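Local coordinates for type IV secretion system protein VirB11 (Brucella suis, PDB 2GZA) that hydrolyses ATP as the hexameric cytoplasmic ATPase of the VirB type IV secretion system, which could be required to establish the replication niche in the host, at residues 191-196 and 213-218; 198-203 and 253-258; 322-327 and 343-348. All coordinates share one frame; numbering follows the deposited sequence.

Contact 1. Residues 191-196 and 213-218; sequences LMKALM and ELFLPD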
# COMPACT_ATOMS: atom_id res chain seq x y z
N LEU C 191 15.62 -8.09 -38.21
CA LEU C 191 14.22 -7.91 -38.61
C LEU C 191 13.78 -6.45 -38.42
O LEU C 191 13.10 -5.87 -39.27
CB LEU C 191 13.31 -8.85 -37.83
CG LEU C 191 11.80 -8.75 -38.11
CD1 LEU C 191 11.49 -8.99 -39.59
CD2 LEU C 191 11.04 -9.73 -37.24
N MET C 192 14.19 -5.86 -37.31
CA MET C 192 13.88 -4.46 -37.02
C MET C 192 14.41 -3.58 -38.15
O MET C 192 13.70 -2.68 -38.62
CB MET C 192 14.45 -4.06 -35.65
CG MET C 192 14.17 -2.64 -35.20
SD MET C 192 14.29 -2.38 -33.39
CE MET C 192 15.75 -3.34 -32.97
N LYS C 193 15.63 -3.86 -38.61
CA LYS C 193 16.22 -3.14 -39.74
C LYS C 193 15.47 -3.40 -41.06
O LYS C 193 15.33 -2.48 -41.87
CB LYS C 193 17.70 -3.48 -39.91
CG LYS C 193 18.59 -2.87 -38.84
CD LYS C 193 19.99 -2.59 -39.36
CE LYS C 193 20.88 -3.82 -39.31
NZ LYS C 193 22.32 -3.46 -39.46
N ALA C 194 15.00 -4.62 -41.25
CA ALA C 194 14.19 -4.95 -42.42
C ALA C 194 12.90 -4.14 -42.40
O ALA C 194 12.48 -3.62 -43.42
CB ALA C 194 13.88 -6.44 -42.46
N LEU C 195 12.29 -4.03 -41.23
CA LEU C 195 11.04 -3.28 -41.07
C LEU C 195 11.22 -1.78 -41.26
O LEU C 195 10.32 -1.08 -41.74
CB LEU C 195 10.41 -3.55 -39.70
CG LEU C 195 9.83 -4.94 -39.43
CD1 LEU C 195 9.42 -5.07 -37.98
CD2 LEU C 195 8.65 -5.25 -40.35
N MET C 196 12.40 -1.28 -40.88
CA MET C 196 12.73 0.14 -41.03
C MET C 196 12.87 0.54 -42.49
O MET C 196 12.64 1.71 -42.84
CB MET C 196 14.00 0.47 -40.26
CG MET C 196 13.78 0.80 -38.79
SD MET C 196 15.21 0.47 -37.72
CE MET C 196 16.54 1.25 -38.60
N GLU C 213 24.04 0.28 -34.74
CA GLU C 213 23.57 -0.86 -35.52
C GLU C 213 22.46 -0.48 -36.49
O GLU C 213 22.36 -1.05 -37.57
CB GLU C 213 23.06 -1.98 -34.61
CG GLU C 213 24.14 -2.85 -33.98
CD GLU C 213 23.58 -3.93 -33.08
OE1 GLU C 213 22.54 -3.69 -32.43
OE2 GLU C 213 24.17 -5.03 -33.03
N LEU C 214 21.63 0.47 -36.08
CA LEU C 214 20.47 0.87 -36.87
C LEU C 214 20.81 1.98 -37.86
O LEU C 214 20.29 3.09 -37.78
CB LEU C 214 19.31 1.28 -35.95
CG LEU C 214 18.75 0.24 -34.95
CD1 LEU C 214 17.82 0.89 -33.94
CD2 LEU C 214 18.05 -0.91 -35.64
N PHE C 215 21.70 1.66 -38.80
CA PHE C 215 22.11 2.60 -39.84
C PHE C 215 20.96 2.86 -40.81
O PHE C 215 20.13 1.98 -41.04
CB PHE C 215 23.33 2.07 -40.59
CG PHE C 215 24.40 1.54 -39.69
CD1 PHE C 215 25.16 2.40 -38.91
CD2 PHE C 215 24.65 0.17 -39.61
CE1 PHE C 215 26.15 1.91 -38.07
CE2 PHE C 215 25.63 -0.33 -38.77
CZ PHE C 215 26.39 0.54 -38.00
N LEU C 216 20.91 4.07 -41.37
CA LEU C 216 19.82 4.47 -42.26
C LEU C 216 20.34 5.08 -43.56
O LEU C 216 20.27 6.30 -43.75
CB LEU C 216 18.86 5.43 -41.54
CG LEU C 216 18.11 4.88 -40.32
CD1 LEU C 216 17.80 5.97 -39.31
CD2 LEU C 216 16.84 4.15 -40.72
N PRO C 217 20.83 4.24 -44.48
CA PRO C 217 21.42 4.72 -45.73
C PRO C 217 20.41 5.43 -46.64
O PRO C 217 20.78 6.30 -47.43
CB PRO C 217 21.94 3.44 -46.39
CG PRO C 217 21.10 2.35 -45.82
CD PRO C 217 20.85 2.76 -44.40
N ASP C 218 19.14 5.05 -46.52
CA ASP C 218 18.08 5.53 -47.41
C ASP C 218 17.18 6.56 -46.75
O ASP C 218 16.18 6.97 -47.33
CB ASP C 218 17.23 4.35 -47.89
CG ASP C 218 18.03 3.31 -48.65
OD1 ASP C 218 18.81 3.70 -49.55
OD2 ASP C 218 17.87 2.11 -48.36
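Against the ring of Phe215, Lys193 NZ arrives obliquely, 4.3 Å from CD2, while one ring face lies over the carbonyl carbon of Glu213, C standing 3.8 Å above the plane and toward the rim. Phe124 of the second subunit also packs on this ring. The carbonyl of Glu213 is the polar focus of the contact: Lys193 NZ gives it a hydrogen bond of 3.1 Å to O, with a C=O...N angle of 156° and the donor tilted 17° from the carbonyl plane. The lysine chain bends at chi3 (-83°), which places CE, and its CD and CE run beside the same oxygen. Phe215 N adds a weak bond to the same oxygen, the bond of the inverse gamma turn centred on Leu214.

In this P-loop ATPase the contact joins the helix that begins at the end of the predicted nucleotide-binding loop to the connection between strands 205-209 and 222-226. The helix presents Met192, Lys193 and Met196, and Leu214 inserts CD2 among them: Met196 SD lies 3.8 Å from Leu214 CD2, and Lys193 CG is at the same separation from that methyl. Met192 CE touches it more loosely. Met196 crosses both leucines at about a right angle, its CE resting 3.6 Å from Leu216 CD2. Behind the leucines, Thr207 of strand 205-209 backs the pair. The Glu213 carboxylate turns to another chain, where OE2 is hydrogen-bonded to Ser123 N of the second subunit; Lys193 also packs on that serine.

Contact 2. Residues 198-203 and 253-258; sequences EIPFDQ and PTRILL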
# COMPACT_ATOMS: atom_id res chain seq x y z
N GLU C 198 10.93 -0.26 -44.69
CA GLU C 198 9.55 -0.06 -45.15
C GLU C 198 9.00 1.32 -44.80
O GLU C 198 7.93 1.71 -45.28
CB GLU C 198 8.62 -1.14 -44.58
CG GLU C 198 9.02 -2.57 -44.91
CD GLU C 198 9.16 -2.84 -46.41
OE1 GLU C 198 10.09 -3.58 -46.78
OE2 GLU C 198 8.34 -2.32 -47.20
N ILE C 199 9.73 2.06 -43.96
CA ILE C 199 9.39 3.44 -43.65
C ILE C 199 9.72 4.31 -44.87
O ILE C 199 10.80 4.18 -45.44
CB ILE C 199 10.15 3.95 -42.38
CG1 ILE C 199 9.95 2.99 -41.21
CG2 ILE C 199 9.70 5.37 -42.00
CD1 ILE C 199 10.84 3.24 -40.02
N PRO C 200 8.77 5.17 -45.29
CA PRO C 200 8.99 6.08 -46.42
C PRO C 200 10.23 6.94 -46.20
O PRO C 200 10.43 7.46 -45.10
CB PRO C 200 7.74 6.95 -46.42
CG PRO C 200 6.69 6.09 -45.79
CD PRO C 200 7.41 5.31 -44.74
N PHE C 201 11.05 7.06 -47.24
CA PHE C 201 12.38 7.64 -47.15
C PHE C 201 12.40 9.14 -46.83
O PHE C 201 13.45 9.70 -46.52
CB PHE C 201 13.16 7.37 -48.44
CG PHE C 201 13.32 5.91 -48.75
CD1 PHE C 201 13.31 5.46 -50.06
CD2 PHE C 201 13.47 4.96 -47.73
CE1 PHE C 201 13.47 4.11 -50.36
CE2 PHE C 201 13.62 3.61 -48.02
CZ PHE C 201 13.62 3.19 -49.33
N ASP C 202 11.23 9.77 -46.90
CA ASP C 202 11.12 11.22 -46.67
C ASP C 202 10.70 11.58 -45.25
O ASP C 202 10.48 12.76 -44.93
CB ASP C 202 10.16 11.85 -47.69
CG ASP C 202 8.73 11.35 -47.55
OD1 ASP C 202 8.51 10.27 -46.96
OD2 ASP C 202 7.82 12.05 -48.05
N GLN C 203 10.57 10.57 -44.40
CA GLN C 203 10.18 10.77 -43.01
C GLN C 203 11.40 10.97 -42.12
O GLN C 203 12.46 10.39 -42.36
CB GLN C 203 9.34 9.60 -42.51
CG GLN C 203 7.93 9.56 -43.09
CD GLN C 203 7.05 8.49 -42.47
OE1 GLN C 203 7.42 7.85 -41.49
NE2 GLN C 203 5.89 8.28 -43.06
N PRO C 253 10.52 14.37 -34.76
CA PRO C 253 10.68 13.17 -35.56
C PRO C 253 9.34 12.72 -36.09
O PRO C 253 8.30 13.08 -35.55
CB PRO C 253 11.24 12.16 -34.55
CG PRO C 253 10.69 12.58 -33.24
CD PRO C 253 10.47 14.07 -33.32
N THR C 254 9.36 11.96 -37.18
CA THR C 254 8.17 11.29 -37.64
C THR C 254 8.03 9.99 -36.83
O THR C 254 6.96 9.72 -36.30
CB THR C 254 8.22 11.01 -39.15
OG1 THR C 254 8.80 12.12 -39.84
CG2 THR C 254 6.82 10.77 -39.68
N ARG C 255 9.11 9.22 -36.73
CA ARG C 255 9.13 8.08 -35.81
C ARG C 255 10.40 7.99 -34.97
O ARG C 255 11.47 8.49 -35.37
CB ARG C 255 8.84 6.73 -36.48
CG ARG C 255 9.11 6.64 -37.97
CD ARG C 255 7.81 6.49 -38.75
NE ARG C 255 7.26 5.14 -38.59
CZ ARG C 255 6.42 4.55 -39.43
NH1 ARG C 255 6.01 5.17 -40.53
NH2 ARG C 255 6.00 3.33 -39.18
N ILE C 256 10.26 7.38 -33.80
CA ILE C 256 11.36 7.14 -32.88
C ILE C 256 11.68 5.66 -32.88
O ILE C 256 10.79 4.83 -32.72
CB ILE C 256 11.00 7.64 -31.47
CG1 ILE C 256 10.73 9.14 -31.50
CG2 ILE C 256 12.12 7.34 -30.50
CD1 ILE C 256 9.73 9.64 -30.47
N LEU C 257 12.95 5.35 -33.08
CA LEU C 257 13.40 3.97 -33.20
C LEU C 257 14.36 3.66 -32.08
O LEU C 257 15.57 3.86 -32.20
CB LEU C 257 14.01 3.73 -34.58
CG LEU C 257 13.12 4.15 -35.75
CD1 LEU C 257 13.93 4.22 -37.05
CD2 LEU C 257 11.91 3.23 -35.90
N LEU C 258 13.80 3.21 -30.96
CA LEU C 258 14.56 2.73 -29.82
C LEU C 258 15.00 1.30 -30.09
O LEU C 258 14.15 0.42 -30.26
CB LEU C 258 13.69 2.76 -28.56
CG LEU C 258 14.26 3.10 -27.18
CD1 LEU C 258 13.40 2.45 -26.12
CD2 LEU C 258 15.71 2.72 -26.98
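Gln203 and Arg255 meet through a hydrogen bond between two flat groups, Arg255 NH1 donating to Gln203 OE1 over 3.2 Å. The residues belong to the parallel-strand core of the nucleotide-binding domain: Gln203 closes the type I beta turn 200-203 that leads into strand 205-209, and Arg255 opens the adjacent strand 255-258. The bond is nearly straight at the hydrogen, 165°, and lies in the carbonyl plane on a lone pair of OE1, with a C=O...N angle of 123°. The acceptor also sits close to the guanidinium plane, and amide and guanidinium are nearly coplanar, 28° apart, with the glutamine at the arginine's edge.

One face of the guanidinium is covered by Ile199, whose CG1 stands 4.2 Å above its centre. The two side chains slide past each other in opposite directions, bringing Ile199 CG2 within 3.9 Å of Arg255 CD. Farther along the strand, Ile199 CD1 meets Leu257 CD2 at 4.3 Å. The bends of the arginine chain at chi2 and chi3 fold its CD and NE round to this site. Thr254 crosses Gln203 at about a right angle; its CG2, anti to the backbone N, comes 3.6 Å from Gln203 CD.

A second shell fixes the rotation of the arginine: NE is bonded to Gly279 O and NH2 to Val172 O, so backbone carbonyls grip the group at two further points. Val172, on helix 164-173, also packs on Ile199. Within the turn, Gln203 N is bonded to Pro200 O at 3.2 Å, and just ahead of the strand Thr254 OG1 accepts a hydrogen bond from Arg204 N.

Contact 3. Residues 322-327 and 343-348; sequences VDVVVH and VWYDPN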
# COMPACT_ATOMS: atom_id res chain seq x y z
N VAL C 322 0.86 -0.56 -27.82
CA VAL C 322 1.56 -1.54 -28.65
C VAL C 322 0.60 -2.25 -29.58
O VAL C 322 -0.29 -2.97 -29.12
CB VAL C 322 2.34 -2.61 -27.79
CG1 VAL C 322 2.97 -3.66 -28.68
CG2 VAL C 322 3.41 -1.94 -26.94
N ASP C 323 0.78 -2.04 -30.87
CA ASP C 323 -0.14 -2.57 -31.88
C ASP C 323 0.22 -3.99 -32.29
O ASP C 323 -0.64 -4.86 -32.35
CB ASP C 323 -0.19 -1.66 -33.10
CG ASP C 323 -0.78 -0.31 -32.80
OD1 ASP C 323 -1.90 -0.27 -32.23
OD2 ASP C 323 -0.13 0.72 -33.12
N VAL C 324 1.50 -4.21 -32.58
CA VAL C 324 1.95 -5.49 -33.10
C VAL C 324 3.17 -5.99 -32.32
O VAL C 324 4.05 -5.21 -31.98
CB VAL C 324 2.30 -5.40 -34.61
CG1 VAL C 324 2.78 -6.74 -35.15
CG2 VAL C 324 1.10 -4.92 -35.42
N VAL C 325 3.18 -7.28 -32.01
CA VAL C 325 4.37 -7.94 -31.48
C VAL C 325 4.75 -9.08 -32.41
O VAL C 325 3.96 -10.01 -32.62
CB VAL C 325 4.16 -8.51 -30.03
CG1 VAL C 325 5.42 -9.21 -29.53
CG2 VAL C 325 3.74 -7.42 -29.06
N VAL C 326 5.95 -9.01 -32.98
CA VAL C 326 6.46 -10.07 -33.84
C VAL C 326 7.51 -10.86 -33.08
O VAL C 326 8.51 -10.31 -32.65
CB VAL C 326 7.15 -9.52 -35.11
CG1 VAL C 326 7.25 -10.62 -36.17
CG2 VAL C 326 6.41 -8.31 -35.65
N HIS C 327 7.27 -12.16 -32.90
CA HIS C 327 8.21 -12.99 -32.17
C HIS C 327 9.07 -13.82 -33.11
O HIS C 327 8.56 -14.53 -33.96
CB HIS C 327 7.51 -13.90 -31.16
CG HIS C 327 8.44 -14.82 -30.42
ND1 HIS C 327 9.36 -14.36 -29.50
CD2 HIS C 327 8.61 -16.16 -30.49
CE1 HIS C 327 10.04 -15.39 -29.02
NE2 HIS C 327 9.61 -16.49 -29.61
N VAL C 343 2.62 -13.72 -34.72
CA VAL C 343 2.42 -12.29 -34.88
C VAL C 343 1.17 -11.95 -34.09
O VAL C 343 0.10 -12.49 -34.34
CB VAL C 343 2.24 -11.88 -36.35
CG1 VAL C 343 1.88 -10.41 -36.45
CG2 VAL C 343 3.51 -12.16 -37.14
N TRP C 344 1.33 -11.08 -33.10
CA TRP C 344 0.22 -10.68 -32.27
C TRP C 344 -0.32 -9.34 -32.76
O TRP C 344 0.44 -8.38 -32.95
CB TRP C 344 0.68 -10.63 -30.81
CG TRP C 344 -0.39 -10.24 -29.85
CD1 TRP C 344 -1.19 -11.08 -29.13
CD2 TRP C 344 -0.79 -8.91 -29.51
NE1 TRP C 344 -2.06 -10.35 -28.36
CE2 TRP C 344 -1.85 -9.01 -28.58
CE3 TRP C 344 -0.37 -7.63 -29.91
CZ2 TRP C 344 -2.48 -7.90 -28.04
CZ3 TRP C 344 -1.01 -6.52 -29.37
CH2 TRP C 344 -2.06 -6.66 -28.44
N TYR C 345 -1.62 -9.29 -32.99
CA TYR C 345 -2.31 -8.08 -33.39
C TYR C 345 -3.76 -8.18 -32.94
O TYR C 345 -4.48 -9.08 -33.38
CB TYR C 345 -2.21 -7.89 -34.91
CG TYR C 345 -2.91 -6.67 -35.46
CD1 TYR C 345 -2.60 -5.39 -35.02
CD2 TYR C 345 -3.88 -6.80 -36.46
CE1 TYR C 345 -3.25 -4.27 -35.54
CE2 TYR C 345 -4.53 -5.69 -36.99
CZ TYR C 345 -4.21 -4.44 -36.52
OH TYR C 345 -4.86 -3.34 -37.05
N ASP C 346 -4.19 -7.28 -32.06
CA ASP C 346 -5.54 -7.32 -31.52
C ASP C 346 -6.15 -5.92 -31.33
O ASP C 346 -6.31 -5.46 -30.20
CB ASP C 346 -5.56 -8.12 -30.22
CG ASP C 346 -6.96 -8.55 -29.79
OD1 ASP C 346 -7.93 -8.38 -30.57
OD2 ASP C 346 -7.08 -9.05 -28.66
N PRO C 347 -6.52 -5.24 -32.44
CA PRO C 347 -7.08 -3.88 -32.37
C PRO C 347 -8.43 -3.86 -31.67
O PRO C 347 -8.87 -2.81 -31.18
CB PRO C 347 -7.22 -3.48 -33.85
CG PRO C 347 -7.28 -4.77 -34.59
CD PRO C 347 -6.44 -5.74 -33.82
N ASN C 348 -9.07 -5.02 -31.63
CA ASN C 348 -10.33 -5.22 -30.93
C ASN C 348 -10.21 -5.09 -29.42
O ASN C 348 -11.18 -4.73 -28.77
CB ASN C 348 -10.91 -6.60 -31.29
CG ASN C 348 -11.78 -6.56 -32.55
OD1 ASN C 348 -12.83 -5.92 -32.57
ND2 ASN C 348 -11.35 -7.25 -33.59
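Val325 and Trp344 share two backbone hydrogen bonds: Trp344 N reaches Val325 O at 2.9 Å, and Val325 N reaches Trp344 O at 3.1 Å. Both oxygens receive a further CA-H...O contact. Val324 CA lies 3.3 Å from Trp344 O, and Val343 CA approaches Val325 O less closely. The pair belongs to the antiparallel beta hairpin of strands 324-331 and 339-345. On the other edge of the first strand, Val324 and Val326 bond to the backbone of strand 178-182 and the residue before it.

The carbonyl of Asp323, just ahead of the strand, lies by both aromatic residues that follow Val343, near the rings of Trp344 and Tyr345. Its O lies in the plane of the Tyr345 ring, 3.4 Å from CD1, and approaches Trp344 CZ3 obliquely. The Asp323 carboxylate is held by OD1 in a salt bridge to Lys350 and by OD2 accepting from Val177 N, while Asp346, at the N-cap of helix 347-355, pairs OD2 with the hydroxyl of Thr349.

On the face carrying Tyr345, Val324 CG1 meets Val343 CG1 at 4.0 Å and Val324 CG2 meets Tyr345 CD1 at 3.8 Å. Pro347 CD covers one face of the tyrosine ring, 3.6 Å above its centre. Trp344 points to the other face of the sheet, where Phe293 of helix 289-300 stacks edge-to-face with it.

How the contacts relate
Along the chain, contacts 1 and 2 interleave: 191-196, 198-203, 213-218 and 253-258 alternate between them, whereas contact 3 begins only after both are complete. The centres of contacts 1 and 2 lie about 10 Å apart and the two touch, Met196 CG lying 3.8 Å from Leu257 CD1, which packs the end of helix 188-196 on strand 255-258. The centre of contact 3 is about 20 Å from each of the other two, yet Leu191 CD2 packs on Val326 CG1. Helix 188-196, which begins at the end of the predicted ATP-binding loop, thus packs on strands of both the parallel and the mixed part of the core. Contact 1 carries a hydrogen bond to the second subunit, and no other chain touches contact 3.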